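Local coordinates for protein kinase domain-containing protein (Chaetomium thermophilum, PDB 6Z3U) that probably phosphorylates serine and threonine residues with ATP as the cyclin-dependent kinase of the CAK complex, including the C-terminal repeats of RNA polymerase II, at residues D179-I184 with K222-L227; I216-I221 with A237-A242; I257-R262 with N299-Q304; D278-G283 with L364-K369. All blocks are in the same frame, centred on the assembly; numbering follows the deposited sequence.

Interaction 1 (D179-I184 with K222-L227); sequences DLEMLI and KPNNLL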
loop_
_atom_site.group_PDB
_atom_site.type_symbol
_atom_site.label_atom_id
_atom_site.label_comp_id
_atom_site.label_asym_id
_atom_site.label_seq_id
_atom_site.Cartn_x
_atom_site.Cartn_y
_atom_site.Cartn_z
ATOM N N ASP B 179 7.824 -18.008 -16.570
ATOM C CA ASP B 179 7.971 -18.033 -15.123
ATOM C C ASP B 179 8.784 -19.259 -14.726
ATOM O O ASP B 179 9.211 -20.051 -15.572
ATOM C CB ASP B 179 6.600 -18.014 -14.435
ATOM C CG ASP B 179 5.693 -19.129 -14.916
ATOM O OD1 ASP B 179 6.124 -20.303 -14.895
ATOM O OD2 ASP B 179 4.544 -18.831 -15.308
ATOM N N LEU B 180 8.997 -19.413 -13.419
ATOM C CA LEU B 180 9.817 -20.504 -12.910
ATOM C C LEU B 180 9.064 -21.824 -12.818
ATOM O O LEU B 180 9.703 -22.880 -12.784
ATOM C CB LEU B 180 10.368 -20.140 -11.532
ATOM C CG LEU B 180 11.876 -20.299 -11.349
ATOM C CD1 LEU B 180 12.638 -19.482 -12.371
ATOM C CD2 LEU B 180 12.275 -19.890 -9.939
ATOM N N GLU B 181 7.732 -21.793 -12.753
ATOM C CA GLU B 181 6.980 -23.040 -12.693
ATOM C C GLU B 181 7.157 -23.839 -13.975
ATOM O O GLU B 181 7.428 -25.044 -13.938
ATOM C CB GLU B 181 5.498 -22.757 -12.450
ATOM C CG GLU B 181 4.708 -23.990 -12.038
ATOM C CD GLU B 181 3.337 -24.048 -12.680
ATOM O OE1 GLU B 181 2.334 -23.817 -11.968
ATOM O OE2 GLU B 181 3.268 -24.310 -13.901
ATOM N N MET B 182 7.020 -23.177 -15.125
ATOM C CA MET B 182 7.101 -23.890 -16.394
ATOM C C MET B 182 8.498 -24.444 -16.641
ATOM O O MET B 182 8.640 -25.491 -17.282
ATOM C CB MET B 182 6.673 -22.974 -17.540
ATOM C CG MET B 182 7.466 -21.682 -17.655
ATOM S SD MET B 182 6.839 -20.580 -18.945
ATOM C CE MET B 182 5.088 -20.513 -18.554
ATOM N N LEU B 183 9.537 -23.770 -16.147
ATOM C CA LEU B 183 10.873 -24.348 -16.223
ATOM C C LEU B 183 10.959 -25.607 -15.369
ATOM O O LEU B 183 11.461 -26.645 -15.817
ATOM C CB LEU B 183 11.918 -23.329 -15.775
ATOM C CG LEU B 183 12.168 -22.121 -16.678
ATOM C CD1 LEU B 183 13.416 -21.386 -16.212
ATOM C CD2 LEU B 183 12.301 -22.524 -18.130
ATOM N N ILE B 184 10.463 -25.532 -14.132
ATOM C CA ILE B 184 10.503 -26.683 -13.235
ATOM C C ILE B 184 9.693 -27.840 -13.807
ATOM O O ILE B 184 10.105 -29.003 -13.727
ATOM C CB ILE B 184 10.001 -26.277 -11.835
ATOM C CG1 ILE B 184 10.997 -25.309 -11.186
ATOM C CG2 ILE B 184 9.786 -27.513 -10.971
ATOM C CD1 ILE B 184 10.483 -24.622 -9.939
ATOM N N LYS B 222 4.857 -18.361 -5.001
ATOM C CA LYS B 222 4.878 -19.690 -5.590
ATOM C C LYS B 222 5.571 -19.588 -6.939
ATOM O O LYS B 222 5.762 -18.479 -7.461
ATOM C CB LYS B 222 3.459 -20.265 -5.734
ATOM C CG LYS B 222 2.457 -19.293 -6.333
ATOM C CD LYS B 222 1.107 -19.957 -6.558
ATOM C CE LYS B 222 0.062 -18.957 -7.025
ATOM N NZ LYS B 222 -1.236 -19.617 -7.333
ATOM N N PRO B 223 5.970 -20.716 -7.532
ATOM C CA PRO B 223 6.756 -20.637 -8.776
ATOM C C PRO B 223 6.077 -19.866 -9.897
ATOM O O PRO B 223 6.728 -19.042 -10.556
ATOM C CB PRO B 223 6.971 -22.114 -9.138
ATOM C CG PRO B 223 6.885 -22.836 -7.839
ATOM C CD PRO B 223 5.851 -22.102 -7.041
ATOM N N ASN B 224 4.789 -20.107 -10.149
ATOM C CA ASN B 224 4.142 -19.474 -11.293
ATOM C C ASN B 224 3.907 -17.982 -11.099
ATOM O O ASN B 224 3.454 -17.322 -12.039
ATOM C CB ASN B 224 2.813 -20.165 -11.604
ATOM C CG ASN B 224 1.908 -20.251 -10.399
ATOM O OD1 ASN B 224 2.128 -21.064 -9.502
ATOM N ND2 ASN B 224 0.876 -19.417 -10.373
ATOM N N ASN B 225 4.182 -17.439 -9.914
ATOM C CA ASN B 225 4.162 -15.999 -9.692
ATOM C C ASN B 225 5.552 -15.385 -9.771
ATOM O O ASN B 225 5.730 -14.224 -9.386
ATOM C CB ASN B 225 3.530 -15.681 -8.333
ATOM C CG ASN B 225 2.028 -15.900 -8.321
ATOM O OD1 ASN B 225 1.384 -15.966 -9.371
ATOM N ND2 ASN B 225 1.460 -16.010 -7.125
ATOM N N LEU B 226 6.539 -16.139 -10.249
ATOM C CA LEU B 226 7.910 -15.665 -10.430
ATOM C C LEU B 226 8.182 -15.574 -11.931
ATOM O O LEU B 226 8.563 -16.554 -12.569
ATOM C CB LEU B 226 8.903 -16.597 -9.733
ATOM C CG LEU B 226 8.781 -16.637 -8.208
ATOM C CD1 LEU B 226 9.512 -17.825 -7.621
ATOM C CD2 LEU B 226 9.325 -15.347 -7.627
ATOM N N LEU B 227 7.981 -14.382 -12.489
ATOM C CA LEU B 227 8.169 -14.157 -13.913
ATOM C C LEU B 227 9.635 -13.858 -14.218
ATOM O O LEU B 227 10.403 -13.432 -13.351
ATOM C CB LEU B 227 7.280 -13.008 -14.378
ATOM C CG LEU B 227 5.826 -13.099 -13.907
ATOM C CD1 LEU B 227 4.981 -12.030 -14.567
ATOM C CD2 LEU B 227 5.246 -14.477 -14.197
#
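The carboxylate of D179 lies flat against the backbone of N224, whose CA sits over one face, 4.0 Å from D179 CG. At its rim, OD1 is met nearly along its C-O axis by M182 N at 3.0 Å (N-H...O 167°). The other two flat groups, the E181 carboxylate and the N224 amide, run side by side and point the same way without stacking, their planes 54° apart; E181 OE1 lies 3.7 Å from N224 CB. With its CG between backbone N and carbonyl carbon (chi1 55°), D179 folds its acid back over the first turn of helix 180-185, where it forms a capping box with M182. An alanine here would probably leave M182 N without its acceptor and let that turn fray. The partner segment is the end of the kinase catalytic loop, HRDIKPN, running into strand 226-228, so the contact ties the short helix after the hinge to the base of the active-site loop. A single beta bridge pairs D179 with L227, and L180 N gives L226 O a weak bond of 3.0 Å. P223 wedges its ring against the helix, CB 3.7 Å from E181 CB, with I184 CD1 farther along. Deeper in, L180 CD2 touches L226 CD1 obliquely at 4.2 Å, beside V234 of the neighbouring strand 234-236.

Interaction 2 (I216-I221 with A237-A242); sequences ILHRDI and ADFGLA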
loop_
_atom_site.group_PDB
_atom_site.type_symbol
_atom_site.label_atom_id
_atom_site.label_comp_id
_atom_site.label_asym_id
_atom_site.label_seq_id
_atom_site.Cartn_x
_atom_site.Cartn_y
_atom_site.Cartn_z
ATOM N N ILE B 216 5.772 -4.730 3.614
ATOM C CA ILE B 216 4.744 -5.288 2.747
ATOM C C ILE B 216 4.877 -6.802 2.768
ATOM O O ILE B 216 5.977 -7.335 2.591
ATOM C CB ILE B 216 4.865 -4.758 1.306
ATOM C CG1 ILE B 216 4.617 -3.252 1.273
ATOM C CG2 ILE B 216 3.884 -5.479 0.398
ATOM C CD1 ILE B 216 5.163 -2.579 0.038
ATOM N N LEU B 217 3.765 -7.489 3.001
ATOM C CA LEU B 217 3.705 -8.941 2.911
ATOM C C LEU B 217 3.114 -9.328 1.561
ATOM O O LEU B 217 2.109 -8.752 1.134
ATOM C CB LEU B 217 2.862 -9.522 4.045
ATOM C CG LEU B 217 3.376 -9.298 5.467
ATOM C CD1 LEU B 217 2.344 -9.764 6.487
ATOM C CD2 LEU B 217 4.697 -10.021 5.679
ATOM N N HIS B 218 3.743 -10.293 0.889
ATOM C CA HIS B 218 3.253 -10.726 -0.416
ATOM C C HIS B 218 2.119 -11.737 -0.274
ATOM O O HIS B 218 1.068 -11.595 -0.905
ATOM C CB HIS B 218 4.404 -11.316 -1.232
ATOM C CG HIS B 218 4.029 -11.680 -2.633
ATOM N ND1 HIS B 218 3.501 -12.910 -2.965
ATOM C CD2 HIS B 218 4.112 -10.981 -3.788
ATOM C CE1 HIS B 218 3.272 -12.950 -4.265
ATOM N NE2 HIS B 218 3.632 -11.792 -4.789
ATOM N N ARG B 219 2.328 -12.769 0.542
ATOM C CA ARG B 219 1.278 -13.712 0.930
ATOM C C ARG B 219 0.721 -14.490 -0.260
ATOM O O ARG B 219 -0.453 -14.869 -0.273
ATOM C CB ARG B 219 0.146 -13.014 1.694
ATOM C CG ARG B 219 0.637 -12.200 2.886
ATOM C CD ARG B 219 -0.486 -11.547 3.677
ATOM N NE ARG B 219 -1.529 -10.962 2.846
ATOM C CZ ARG B 219 -2.564 -10.283 3.328
ATOM N NH1 ARG B 219 -2.687 -10.093 4.635
ATOM N NH2 ARG B 219 -3.473 -9.786 2.502
ATOM N N ASP B 220 1.550 -14.735 -1.275
ATOM C CA ASP B 220 1.186 -15.674 -2.329
ATOM C C ASP B 220 2.395 -16.052 -3.177
ATOM O O ASP B 220 2.304 -16.096 -4.409
ATOM C CB ASP B 220 0.090 -15.103 -3.229
ATOM C CG ASP B 220 -0.601 -16.178 -4.054
ATOM O OD1 ASP B 220 -0.428 -17.374 -3.734
ATOM O OD2 ASP B 220 -1.313 -15.831 -5.021
ATOM N N ILE B 221 3.524 -16.330 -2.535
ATOM C CA ILE B 221 4.735 -16.687 -3.265
ATOM C C ILE B 221 4.655 -18.140 -3.708
ATOM O O ILE B 221 4.418 -19.045 -2.898
ATOM C CB ILE B 221 5.989 -16.422 -2.415
ATOM C CG1 ILE B 221 6.174 -14.913 -2.237
ATOM C CG2 ILE B 221 7.205 -17.062 -3.055
ATOM C CD1 ILE B 221 7.278 -14.534 -1.286
ATOM N N ALA B 237 5.795 -11.037 -9.114
ATOM C CA ALA B 237 4.778 -10.383 -9.933
ATOM C C ALA B 237 3.427 -10.234 -9.245
ATOM O O ALA B 237 2.942 -9.106 -9.115
ATOM C CB ALA B 237 4.605 -11.145 -11.255
ATOM N N ASP B 238 2.772 -11.320 -8.843
ATOM C CA ASP B 238 1.370 -11.235 -8.434
ATOM C C ASP B 238 1.281 -10.717 -7.004
ATOM O O ASP B 238 1.694 -11.399 -6.062
ATOM C CB ASP B 238 0.683 -12.590 -8.567
ATOM C CG ASP B 238 -0.827 -12.491 -8.433
ATOM O OD1 ASP B 238 -1.296 -11.914 -7.428
ATOM O OD2 ASP B 238 -1.542 -12.981 -9.335
ATOM N N PHE B 239 0.719 -9.517 -6.839
ATOM C CA PHE B 239 0.562 -8.883 -5.536
ATOM C C PHE B 239 -0.901 -8.758 -5.125
ATOM O O PHE B 239 -1.230 -7.948 -4.254
ATOM C CB PHE B 239 1.232 -7.507 -5.538
ATOM C CG PHE B 239 2.704 -7.549 -5.237
ATOM C CD1 PHE B 239 3.623 -7.876 -6.219
ATOM C CD2 PHE B 239 3.169 -7.241 -3.970
ATOM C CE1 PHE B 239 4.975 -7.912 -5.938
ATOM C CE2 PHE B 239 4.520 -7.273 -3.686
ATOM C CZ PHE B 239 5.423 -7.609 -4.670
ATOM N N GLY B 240 -1.782 -9.563 -5.717
ATOM C CA GLY B 240 -3.204 -9.448 -5.451
ATOM C C GLY B 240 -3.615 -9.799 -4.038
ATOM O O GLY B 240 -4.747 -9.493 -3.650
ATOM N N LEU B 241 -2.727 -10.416 -3.262
ATOM C CA LEU B 241 -3.015 -10.771 -1.878
ATOM C C LEU B 241 -2.125 -10.022 -0.894
ATOM O O LEU B 241 -2.173 -10.305 0.310
ATOM C CB LEU B 241 -2.865 -12.281 -1.672
ATOM C CG LEU B 241 -4.010 -13.159 -2.175
ATOM C CD1 LEU B 241 -3.751 -14.611 -1.829
ATOM C CD2 LEU B 241 -5.333 -12.717 -1.585
ATOM N N ALA B 242 -1.337 -9.063 -1.367
ATOM C CA ALA B 242 -0.377 -8.388 -0.511
ATOM C C ALA B 242 -1.087 -7.521 0.523
ATOM O O ALA B 242 -2.263 -7.172 0.385
ATOM C CB ALA B 242 0.569 -7.525 -1.347
#
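R219 of the HRD catalytic loop reaches L241, the residue just after the DFG motif that opens the activation segment of the protein kinase fold. From CB, 3.8 Å from L241 O, the chain runs straight past CG and then bends at chi3 (-42°), curling the guanidinium around that same oxygen. NE bonds to L241 O at 2.7 Å and NH2 to it at 2.6 Å, a side-on grip by two nitrogens on one atom that lies only 9° out of the guanidinium plane. NH1 has a weak bond to Y273 OH. D220, the predicted proton acceptor, rests its CB on L241 CD1, while its OD1 is held by T258. D238 closes an Asx turn, its OD1 accepting from G240 N at 2.9 Å. F239 is packed against L145 and L148 of helix 136-148. H218 meets it edge-to-face, planes at 76°, with H218 CD2 3.6 Å above the plane of the F239 ring, over its centre.

Interaction 3 (I257-R262 with N299-Q304); sequences ITRWYR and NTEMEQ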
loop_
_atom_site.group_PDB
_atom_site.type_symbol
_atom_site.label_atom_id
_atom_site.label_comp_id
_atom_site.label_asym_id
_atom_site.label_seq_id
_atom_site.Cartn_x
_atom_site.Cartn_y
_atom_site.Cartn_z
ATOM N N ILE B 257 -1.953 -17.194 0.877
ATOM C CA ILE B 257 -0.908 -18.105 0.421
ATOM C C ILE B 257 -1.540 -19.405 -0.057
ATOM O O ILE B 257 -2.346 -20.018 0.654
ATOM C CB ILE B 257 0.129 -18.394 1.522
ATOM C CG1 ILE B 257 0.609 -17.100 2.178
ATOM C CG2 ILE B 257 1.319 -19.138 0.939
ATOM C CD1 ILE B 257 1.580 -17.324 3.324
ATOM N N THR B 258 -1.165 -19.844 -1.255
ATOM C CA THR B 258 -1.639 -21.125 -1.759
ATOM C C THR B 258 -1.313 -22.229 -0.758
ATOM O O THR B 258 -0.275 -22.200 -0.092
ATOM C CB THR B 258 -1.006 -21.422 -3.117
ATOM O OG1 THR B 258 -1.287 -20.345 -4.020
ATOM C CG2 THR B 258 -1.562 -22.718 -3.694
ATOM N N ARG B 259 -2.220 -23.206 -0.652
ATOM C CA ARG B 259 -2.115 -24.218 0.396
ATOM C C ARG B 259 -0.720 -24.827 0.457
ATOM O O ARG B 259 -0.084 -24.847 1.516
ATOM C CB ARG B 259 -3.156 -25.318 0.167
ATOM C CG ARG B 259 -3.254 -26.307 1.320
ATOM C CD ARG B 259 -4.219 -27.448 1.028
ATOM N NE ARG B 259 -5.541 -26.977 0.622
ATOM C CZ ARG B 259 -6.008 -27.003 -0.625
ATOM N NH1 ARG B 259 -7.226 -26.547 -0.876
ATOM N NH2 ARG B 259 -5.274 -27.487 -1.619
ATOM N N TRP B 260 -0.223 -25.321 -0.678
ATOM C CA TRP B 260 1.047 -26.041 -0.691
ATOM C C TRP B 260 2.194 -25.220 -0.118
ATOM O O TRP B 260 3.215 -25.797 0.273
ATOM C CB TRP B 260 1.384 -26.472 -2.118
ATOM C CG TRP B 260 0.363 -27.381 -2.731
ATOM C CD1 TRP B 260 -0.731 -27.921 -2.118
ATOM C CD2 TRP B 260 0.333 -27.849 -4.086
ATOM N NE1 TRP B 260 -1.434 -28.702 -3.003
ATOM C CE2 TRP B 260 -0.803 -28.672 -4.219
ATOM C CE3 TRP B 260 1.156 -27.653 -5.197
ATOM C CZ2 TRP B 260 -1.136 -29.296 -5.417
ATOM C CZ3 TRP B 260 0.825 -28.274 -6.386
ATOM C CH2 TRP B 260 -0.312 -29.086 -6.486
ATOM N N TYR B 261 2.060 -23.895 -0.078
ATOM C CA TYR B 261 3.105 -23.014 0.424
ATOM C C TYR B 261 2.682 -22.281 1.691
ATOM O O TYR B 261 3.403 -21.387 2.149
ATOM C CB TYR B 261 3.502 -22.011 -0.663
ATOM C CG TYR B 261 3.749 -22.667 -2.005
ATOM C CD1 TYR B 261 2.698 -22.915 -2.878
ATOM C CD2 TYR B 261 5.024 -23.057 -2.388
ATOM C CE1 TYR B 261 2.909 -23.521 -4.096
ATOM C CE2 TYR B 261 5.246 -23.667 -3.610
ATOM C CZ TYR B 261 4.183 -23.895 -4.457
ATOM O OH TYR B 261 4.387 -24.499 -5.673
ATOM N N ARG B 262 1.536 -22.649 2.276
ATOM C CA ARG B 262 1.010 -21.959 3.451
ATOM C C ARG B 262 1.775 -22.400 4.694
ATOM O O ARG B 262 1.956 -23.603 4.906
ATOM C CB ARG B 262 -0.471 -22.274 3.643
ATOM C CG ARG B 262 -1.230 -21.247 4.469
ATOM C CD ARG B 262 -2.621 -21.744 4.849
ATOM N NE ARG B 262 -3.375 -22.299 3.729
ATOM C CZ ARG B 262 -4.006 -21.584 2.805
ATOM N NH1 ARG B 262 -3.983 -20.261 2.847
ATOM N NH2 ARG B 262 -4.665 -22.202 1.834
ATOM N N ASN B 299 -3.988 -31.671 -0.616
ATOM C CA ASN B 299 -5.236 -31.320 -1.278
ATOM C C ASN B 299 -6.247 -30.676 -0.339
ATOM O O ASN B 299 -7.228 -30.095 -0.815
ATOM C CB ASN B 299 -5.856 -32.567 -1.915
ATOM C CG ASN B 299 -4.917 -33.250 -2.889
ATOM O OD1 ASN B 299 -4.653 -34.447 -2.780
ATOM N ND2 ASN B 299 -4.400 -32.486 -3.846
ATOM N N THR B 300 -6.041 -30.772 0.974
ATOM C CA THR B 300 -6.898 -30.127 1.956
ATOM C C THR B 300 -6.030 -29.601 3.091
ATOM O O THR B 300 -4.865 -29.980 3.237
ATOM C CB THR B 300 -7.954 -31.091 2.507
ATOM O OG1 THR B 300 -7.329 -32.028 3.394
ATOM C CG2 THR B 300 -8.631 -31.846 1.374
ATOM N N GLU B 301 -6.612 -28.726 3.914
ATOM C CA GLU B 301 -5.851 -28.164 5.025
ATOM C C GLU B 301 -5.432 -29.245 6.013
ATOM O O GLU B 301 -4.354 -29.152 6.612
ATOM C CB GLU B 301 -6.658 -27.073 5.728
ATOM C CG GLU B 301 -6.643 -25.725 5.005
ATOM C CD GLU B 301 -7.363 -25.756 3.671
ATOM O OE1 GLU B 301 -8.405 -26.440 3.573
ATOM O OE2 GLU B 301 -6.884 -25.098 2.723
ATOM N N MET B 302 -6.257 -30.280 6.190
ATOM C CA MET B 302 -5.853 -31.390 7.046
ATOM C C MET B 302 -4.723 -32.184 6.403
ATOM O O MET B 302 -3.821 -32.668 7.097
ATOM C CB MET B 302 -7.048 -32.294 7.348
ATOM C CG MET B 302 -8.134 -31.618 8.172
ATOM S SD MET B 302 -9.317 -32.773 8.892
ATOM C CE MET B 302 -9.841 -33.680 7.438
ATOM N N GLU B 303 -4.760 -32.341 5.076
ATOM C CA GLU B 303 -3.647 -32.987 4.390
ATOM C C GLU B 303 -2.385 -32.139 4.489
ATOM O O GLU B 303 -1.293 -32.667 4.721
ATOM C CB GLU B 303 -3.999 -33.246 2.924
ATOM C CG GLU B 303 -5.045 -34.332 2.707
ATOM C CD GLU B 303 -5.202 -34.714 1.244
ATOM O OE1 GLU B 303 -4.176 -34.823 0.538
ATOM O OE2 GLU B 303 -6.354 -34.904 0.799
ATOM N N GLN B 304 -2.517 -30.821 4.325
ATOM C CA GLN B 304 -1.350 -29.954 4.451
ATOM C C GLN B 304 -0.778 -30.017 5.861
ATOM O O GLN B 304 0.444 -30.090 6.041
ATOM C CB GLN B 304 -1.718 -28.517 4.087
ATOM C CG GLN B 304 -0.518 -27.631 3.813
ATOM C CD GLN B 304 0.264 -28.069 2.592
ATOM O OE1 GLN B 304 -0.254 -28.773 1.726
ATOM N NE2 GLN B 304 1.525 -27.657 2.522
#
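R259 and E301 carry the charged part of the contact. R259 NE bonds to E301 OE2 at 3.1 Å, fairly straight at 156°, but approaches the oxygen from well above the carboxylate plane. R262 NH2 joins the same oxygen in a long salt bridge of 3.8 Å, so one carboxylate oxygen serves two arginines. Over one face of the R259 guanidinium lies N299 O, 3.2 Å above the plane and over its centre, while R259 NH2 bonds onward to G298 O. The apolar part is the stem of R259, whose CG rests 3.9 Å from Q304 CB. Q304, bent at chi2 (65°), tucks its amide under the backbone of R259 and W260; its OE1 is held by G298 N and its NE2 by L296 O. T300 caps the helix, OG1 taking E303 N at 3.1 Å. The arrangement joins the end of the activation segment, just before the PPE counterpart of the kinase APE motif, to the start of helix 301-311, helix G of the C-lobe.

Interaction 4 (D278-G283 with L364-K369); sequences DIWSVG and LQLDPK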
loop_
_atom_site.group_PDB
_atom_site.type_symbol
_atom_site.label_atom_id
_atom_site.label_comp_id
_atom_site.label_asym_id
_atom_site.label_seq_id
_atom_site.Cartn_x
_atom_site.Cartn_y
_atom_site.Cartn_z
ATOM N N ASP B 278 5.950 -15.372 4.791
ATOM C CA ASP B 278 6.488 -15.376 3.434
ATOM C C ASP B 278 7.754 -16.217 3.330
ATOM O O ASP B 278 7.980 -16.878 2.310
ATOM C CB ASP B 278 6.770 -13.949 2.962
ATOM C CG ASP B 278 5.526 -13.240 2.464
ATOM O OD1 ASP B 278 4.590 -13.923 2.000
ATOM O OD2 ASP B 278 5.493 -11.994 2.520
ATOM N N ILE B 279 8.598 -16.198 4.365
ATOM C CA ILE B 279 9.832 -16.977 4.328
ATOM C C ILE B 279 9.517 -18.459 4.169
ATOM O O ILE B 279 10.216 -19.182 3.450
ATOM C CB ILE B 279 10.670 -16.700 5.591
ATOM C CG1 ILE B 279 11.625 -15.527 5.356
ATOM C CG2 ILE B 279 11.451 -17.928 6.009
ATOM C CD1 ILE B 279 10.946 -14.253 4.933
ATOM N N TRP B 280 8.452 -18.932 4.819
ATOM C CA TRP B 280 8.064 -20.331 4.680
ATOM C C TRP B 280 7.766 -20.676 3.228
ATOM O O TRP B 280 8.211 -21.710 2.719
ATOM C CB TRP B 280 6.843 -20.627 5.549
ATOM C CG TRP B 280 6.329 -22.029 5.406
ATOM C CD1 TRP B 280 5.525 -22.513 4.411
ATOM C CD2 TRP B 280 6.569 -23.124 6.295
ATOM N NE1 TRP B 280 5.258 -23.843 4.625
ATOM C CE2 TRP B 280 5.887 -24.242 5.774
ATOM C CE3 TRP B 280 7.296 -23.268 7.479
ATOM C CZ2 TRP B 280 5.910 -25.485 6.400
ATOM C CZ3 TRP B 280 7.319 -24.502 8.096
ATOM C CH2 TRP B 280 6.630 -25.595 7.557
ATOM N N SER B 281 6.995 -19.827 2.548
ATOM C CA SER B 281 6.707 -20.067 1.139
ATOM C C SER B 281 7.989 -20.122 0.321
ATOM O O SER B 281 8.120 -20.953 -0.586
ATOM C CB SER B 281 5.777 -18.981 0.606
ATOM O OG SER B 281 4.525 -19.036 1.263
ATOM N N VAL B 282 8.950 -19.250 0.628
ATOM C CA VAL B 282 10.244 -19.319 -0.042
ATOM C C VAL B 282 10.892 -20.672 0.209
ATOM O O VAL B 282 11.438 -21.298 -0.707
ATOM C CB VAL B 282 11.145 -18.163 0.422
ATOM C CG1 VAL B 282 12.575 -18.395 -0.019
ATOM C CG2 VAL B 282 10.623 -16.853 -0.127
ATOM N N GLY B 283 10.837 -21.148 1.454
ATOM C CA GLY B 283 11.378 -22.462 1.751
ATOM C C GLY B 283 10.758 -23.551 0.898
ATOM O O GLY B 283 11.438 -24.491 0.484
ATOM N N LEU B 364 12.174 -23.431 7.112
ATOM C CA LEU B 364 11.056 -24.316 7.413
ATOM C C LEU B 364 10.995 -24.646 8.901
ATOM O O LEU B 364 10.722 -25.782 9.294
ATOM C CB LEU B 364 11.147 -25.595 6.586
ATOM C CG LEU B 364 11.228 -25.381 5.073
ATOM C CD1 LEU B 364 11.203 -26.718 4.337
ATOM C CD2 LEU B 364 10.106 -24.475 4.585
ATOM N N GLN B 365 11.256 -23.652 9.745
ATOM C CA GLN B 365 11.051 -23.800 11.177
ATOM C C GLN B 365 9.568 -23.665 11.492
ATOM O O GLN B 365 8.905 -22.738 11.016
ATOM C CB GLN B 365 11.855 -22.756 11.950
ATOM C CG GLN B 365 13.359 -22.922 11.821
ATOM C CD GLN B 365 13.839 -24.243 12.382
ATOM O OE1 GLN B 365 13.785 -24.476 13.590
ATOM N NE2 GLN B 365 14.299 -25.123 11.503
ATOM N N LEU B 366 9.052 -24.588 12.302
ATOM C CA LEU B 366 7.626 -24.588 12.610
ATOM C C LEU B 366 7.219 -23.301 13.315
ATOM O O LEU B 366 6.292 -22.606 12.880
ATOM C CB LEU B 366 7.284 -25.810 13.460
ATOM C CG LEU B 366 7.537 -27.149 12.767
ATOM C CD1 LEU B 366 7.493 -28.288 13.767
ATOM C CD2 LEU B 366 6.522 -27.371 11.657
ATOM N N ASP B 367 7.901 -22.964 14.398
ATOM C CA ASP B 367 7.592 -21.738 15.124
ATOM C C ASP B 367 8.103 -20.546 14.325
ATOM O O ASP B 367 9.318 -20.427 14.121
ATOM C CB ASP B 367 8.229 -21.779 16.507
ATOM C CG ASP B 367 7.736 -20.669 17.407
ATOM O OD1 ASP B 367 7.116 -19.713 16.899
ATOM O OD2 ASP B 367 7.963 -20.760 18.631
ATOM N N PRO B 368 7.234 -19.646 13.853
ATOM C CA PRO B 368 7.722 -18.529 13.027
ATOM C C PRO B 368 8.708 -17.629 13.743
ATOM O O PRO B 368 9.459 -16.906 13.076
ATOM C CB PRO B 368 6.438 -17.772 12.654
ATOM C CG PRO B 368 5.440 -18.170 13.680
ATOM C CD PRO B 368 5.778 -19.576 14.072
ATOM N N LYS B 369 8.727 -17.643 15.076
ATOM C CA LYS B 369 9.659 -16.797 15.812
ATOM C C LYS B 369 11.106 -17.228 15.596
ATOM O O LYS B 369 12.000 -16.377 15.540
ATOM C CB LYS B 369 9.307 -16.818 17.299
ATOM C CG LYS B 369 7.935 -16.234 17.609
ATOM C CD LYS B 369 7.572 -16.383 19.077
ATOM C CE LYS B 369 7.156 -17.810 19.415
ATOM N NZ LYS B 369 6.968 -18.023 20.885
#
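W280 and L364 meet through a CH-pi contact. L364 CD2 stands over one face of the indole, 4.2 Å from the centroid of the six-membered ring and 13° off its normal, and the two side chains cross at about a right angle. The indole is brought there by its first torsion, CG anti to the backbone N (chi1 177°), which lays the ring out from helix 276-291 along the chain 364-366. Apolar packing continues beyond this pair. L364 CD2 also settles on the helix backbone, 3.7 Å from G283 CA, a place a side chain at G283 would itself occupy. At the far end of the ring, W280 CH2 comes 4.5 Å from L366 CD2. The polar element is the Q365 carbonyl: Q365 O lies at the indole edge, 3.8 Å from W280 CZ3, and is taken up by R371 NE. No hydrogen bond links the two segments. An alanine at W280 would probably open a gap beneath L364 and leave the chain 364-366 poorly supported. Beyond, D367 forms an Asx turn with K369 N, and P368 and K369 pack on the neighbouring RING-type domain-containing protein. The contact joins the DxWSxG sequence of helix F, the central buried helix of the kinase C-lobe, to the loop that follows helix 353-363.

Interaction 2 holds the predicted proton acceptor, D220; interactions 1 and 3 reach it directly, and interaction 4 holds the two residues before it. N225 of interaction 1 bonds through ND2 to D220 O at 2.8 Å, tying the residue after the HRDIKPN motif back to its aspartate. From interaction 3, T258 OG1 reaches D220 OD1 at 3.1 Å. Interaction 4 supplies D278 of helix 276-291, whose OD1 accepts from R219 N and OD2 from H218 N, both at 2.9 Å, holding the HRD backbone from the helix side. Interactions 3 and 4 meet where Y261 O bonds to S281 OG at 2.8 Å; their centres are about 14 Å apart. Interactions 1 and 4, with centres about 20 Å apart, do not touch.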